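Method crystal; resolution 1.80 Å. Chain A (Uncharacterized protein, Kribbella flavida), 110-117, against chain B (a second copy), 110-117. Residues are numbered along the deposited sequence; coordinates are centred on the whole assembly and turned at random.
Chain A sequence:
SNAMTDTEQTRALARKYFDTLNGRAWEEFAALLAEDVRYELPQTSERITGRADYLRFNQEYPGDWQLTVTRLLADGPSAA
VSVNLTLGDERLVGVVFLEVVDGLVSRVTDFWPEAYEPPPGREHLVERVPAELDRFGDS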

# COMPACT_ATOMS: atom_id res chain seq x y z
N ASP A 110 -1.78 -8.70 -1.18
CA ASP A 110 -2.92 -7.78 -1.33
C ASP A 110 -3.31 -7.17 0.00
O ASP A 110 -3.37 -7.89 1.00
CB ASP A 110 -4.16 -8.53 -1.84
CG ASP A 110 -4.29 -8.54 -3.35
OD1 ASP A 110 -3.28 -8.39 -4.09
OD2 ASP A 110 -5.43 -8.75 -3.81
N PHE A 111 -3.59 -5.87 0.01
CA PHE A 111 -4.27 -5.24 1.15
C PHE A 111 -5.53 -4.55 0.64
O PHE A 111 -5.51 -3.91 -0.42
CB PHE A 111 -3.37 -4.21 1.84
CG PHE A 111 -2.13 -4.80 2.46
CD1 PHE A 111 -2.15 -5.29 3.76
CD2 PHE A 111 -0.94 -4.86 1.73
CE1 PHE A 111 -1.00 -5.83 4.33
CE2 PHE A 111 0.21 -5.39 2.29
CZ PHE A 111 0.18 -5.88 3.59
N TRP A 112 -6.61 -4.69 1.39
CA TRP A 112 -7.90 -4.09 1.07
C TRP A 112 -8.36 -3.34 2.28
O TRP A 112 -9.19 -3.84 3.06
CB TRP A 112 -8.89 -5.19 0.61
CG TRP A 112 -8.43 -5.75 -0.71
CD1 TRP A 112 -7.62 -6.87 -0.92
CD2 TRP A 112 -8.66 -5.18 -2.05
NE1 TRP A 112 -7.36 -7.04 -2.27
CE2 TRP A 112 -7.96 -6.06 -2.99
CE3 TRP A 112 -9.37 -4.09 -2.54
CZ2 TRP A 112 -7.98 -5.83 -4.37
CZ3 TRP A 112 -9.37 -3.86 -3.92
CH2 TRP A 112 -8.69 -4.72 -4.81
N PRO A 113 -7.80 -2.13 2.50
CA PRO A 113 -8.13 -1.36 3.70
C PRO A 113 -9.57 -0.87 3.64
O PRO A 113 -9.97 -0.24 2.66
CB PRO A 113 -7.13 -0.19 3.67
CG PRO A 113 -6.14 -0.51 2.60
CD PRO A 113 -6.86 -1.39 1.63
N GLU A 114 -10.35 -1.17 4.68
CA GLU A 114 -11.77 -0.85 4.70
C GLU A 114 -12.00 0.56 5.20
O GLU A 114 -11.30 1.03 6.11
CB GLU A 114 -12.54 -1.83 5.59
CG GLU A 114 -12.39 -3.29 5.22
CD GLU A 114 -13.45 -4.17 5.85
OE1 GLU A 114 -13.10 -5.06 6.64
OE2 GLU A 114 -14.65 -3.96 5.56
N ALA A 115 -12.98 1.24 4.61
CA ALA A 115 -13.41 2.55 5.11
C ALA A 115 -13.88 2.44 6.56
O ALA A 115 -14.48 1.43 6.95
CB ALA A 115 -14.51 3.12 4.23
N TYR A 116 -13.58 3.46 7.36
CA TYR A 116 -14.05 3.52 8.75
C TYR A 116 -14.30 4.96 9.19
O TYR A 116 -13.90 5.91 8.52
CB TYR A 116 -13.09 2.77 9.71
CG TYR A 116 -11.68 3.34 9.85
CD1 TYR A 116 -10.69 3.04 8.92
CD2 TYR A 116 -11.34 4.15 10.93
CE1 TYR A 116 -9.40 3.54 9.05
CE2 TYR A 116 -10.05 4.67 11.07
CZ TYR A 116 -9.08 4.36 10.13
OH TYR A 116 -7.81 4.86 10.26
N GLU A 117 -15.01 5.11 10.31
CA GLU A 117 -15.21 6.42 10.93
C GLU A 117 -14.00 6.81 11.78
O GLU A 117 -13.52 6.00 12.57
CB GLU A 117 -16.49 6.44 11.77
CG GLU A 117 -17.77 6.66 10.97
CD GLU A 117 -17.81 8.01 10.27
OE1 GLU A 117 -17.43 9.03 10.89
OE2 GLU A 117 -18.24 8.05 9.10
N ASP B 110 -1.94 7.77 3.76
CA ASP B 110 -1.89 6.67 4.73
C ASP B 110 -3.05 5.71 4.51
O ASP B 110 -4.20 6.15 4.39
CB ASP B 110 -2.05 7.22 6.16
CG ASP B 110 -0.73 7.55 6.85
OD1 ASP B 110 0.30 7.77 6.19
OD2 ASP B 110 -0.76 7.63 8.10
N PHE B 111 -2.74 4.42 4.49
CA PHE B 111 -3.74 3.35 4.59
C PHE B 111 -3.43 2.51 5.82
O PHE B 111 -2.26 2.19 6.07
CB PHE B 111 -3.70 2.45 3.35
CG PHE B 111 -4.13 3.14 2.09
CD1 PHE B 111 -5.48 3.25 1.77
CD2 PHE B 111 -3.18 3.67 1.21
CE1 PHE B 111 -5.89 3.89 0.60
CE2 PHE B 111 -3.58 4.30 0.04
CZ PHE B 111 -4.93 4.41 -0.27
N TRP B 112 -4.47 2.16 6.57
CA TRP B 112 -4.31 1.33 7.76
C TRP B 112 -5.22 0.13 7.69
O TRP B 112 -6.26 0.11 8.35
CB TRP B 112 -4.54 2.16 9.02
CG TRP B 112 -3.50 3.24 9.13
CD1 TRP B 112 -3.63 4.58 8.79
CD2 TRP B 112 -2.11 3.07 9.55
NE1 TRP B 112 -2.44 5.25 8.99
CE2 TRP B 112 -1.49 4.40 9.44
CE3 TRP B 112 -1.34 2.01 10.00
CZ2 TRP B 112 -0.16 4.62 9.78
CZ3 TRP B 112 -0.00 2.24 10.34
CH2 TRP B 112 0.57 3.52 10.23
N PRO B 113 -4.84 -0.87 6.87
CA PRO B 113 -5.68 -2.06 6.76
C PRO B 113 -5.73 -2.80 8.08
O PRO B 113 -4.72 -2.88 8.79
CB PRO B 113 -4.97 -2.90 5.69
CG PRO B 113 -3.56 -2.40 5.66
CD PRO B 113 -3.67 -0.94 5.97
N GLU B 114 -6.92 -3.31 8.41
CA GLU B 114 -7.13 -4.10 9.63
C GLU B 114 -7.59 -5.50 9.27
O GLU B 114 -8.13 -5.72 8.19
CB GLU B 114 -8.16 -3.42 10.53
CG GLU B 114 -7.72 -2.04 11.00
CD GLU B 114 -8.68 -1.40 11.96
OE1 GLU B 114 -9.77 -0.98 11.52
OE2 GLU B 114 -8.34 -1.28 13.15
N ALA B 115 -7.37 -6.45 10.18
CA ALA B 115 -7.82 -7.82 9.98
C ALA B 115 -9.33 -7.86 9.73
O ALA B 115 -10.07 -7.03 10.25
CB ALA B 115 -7.46 -8.69 11.18
N TYR B 116 -9.78 -8.80 8.90
CA TYR B 116 -11.21 -9.04 8.68
C TYR B 116 -11.44 -10.50 8.32
O TYR B 116 -10.51 -11.19 7.91
CB TYR B 116 -11.81 -8.09 7.62
CG TYR B 116 -11.31 -8.28 6.19
CD1 TYR B 116 -11.95 -9.16 5.31
CD2 TYR B 116 -10.22 -7.55 5.72
CE1 TYR B 116 -11.51 -9.32 4.01
CE2 TYR B 116 -9.77 -7.70 4.41
CZ TYR B 116 -10.41 -8.59 3.56
OH TYR B 116 -9.96 -8.75 2.26
N GLU B 117 -12.67 -10.97 8.50
CA GLU B 117 -13.04 -12.33 8.12
C GLU B 117 -13.24 -12.44 6.62
O GLU B 117 -13.98 -11.65 6.03
CB GLU B 117 -14.29 -12.80 8.87
CG GLU B 117 -14.00 -13.36 10.26
CD GLU B 117 -13.06 -14.55 10.23
OE1 GLU B 117 -13.26 -15.47 9.40
OE2 GLU B 117 -12.11 -14.57 11.05
O HOH W 1 -9.30 -2.44 7.06
O HOH W 2 -9.78 -0.40 8.64
O HOH W 3 -10.83 -4.57 7.94

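The contact is built around a pair of prolines. Pro A113 and Pro B113 bring their CA atoms to 4.0 Å of each other, the closest register of the two stretches, and their CB atoms also lie 4.0 Å apart. From residue 111 to 116 the two segments run at about 91° to one another, so they cross near the prolines and do not pair as strands; no direct hydrogen bond links the two stretches. Proline suits such a crossing because its compact ring offers carbon to a neighbour and its nitrogen carries no proton that burial would leave unpaired.

Apolar packing extends from this centre in two matching directions. Pro B113 CG sits 3.7 Å from Phe A111 CD1, and Pro A113 CG sits 3.9 Å from Phe B111 CB. Both phenylalanines leave the end of their strand sideways in the m rotamer, and both are buried, as are the two prolines. The symmetry is approximate: the ring of Pro A113 is C-gamma exo and that of Pro B113 C-gamma endo, and the CA-to-CB bond points toward the partner in the first but sideways in the second.

The aromatic flanks follow. Each tyrosine points toward the other stretch in the p rotamer and brings its hydroxyl to the base of a tryptophan: Tyr B116 OH is 4.1 Å from Trp A112 CB, and Tyr A116 OH is 4.4 Å from Trp B112 CB. The long tyrosine side chain can cover apolar surface while its hydroxyl finds a hydrogen bond elsewhere in the structure. The indoles lead away from the partner and are anchored within their own chains, with Trp A112 NE1 donating to Asp A110 OD2 at 3.0 Å and Trp B112 NE1 to Asp B110 OD2, also at 3.0 Å. The aspartates make no contact with the other stretch; each holds the indole of a tryptophan whose CB lies against the partner's tyrosine hydroxyl.

Polar linkage is left to water and to the glutamates. Water 1 accepts from Glu A114 N and Glu B114 N, each 2.9 Å from its oxygen, satisfying the two amides that follow the prolines. Water 2 donates to Glu A114 O at 3.3 Å and to Glu B114 OE1 at 2.9 Å. Water 3 lies 2.7 Å from Glu A114 OE1 and 2.9 Å from Glu B114 O, joining side chain to backbone in the reverse sense. Glu A114 OE1 also approaches Tyr B116 CB at 3.4 Å. Glutamate is long enough to reach these waters although its CA-to-CB bond points sideways. The rule is carbon at the crossing, with water bridging the polar groups beside it.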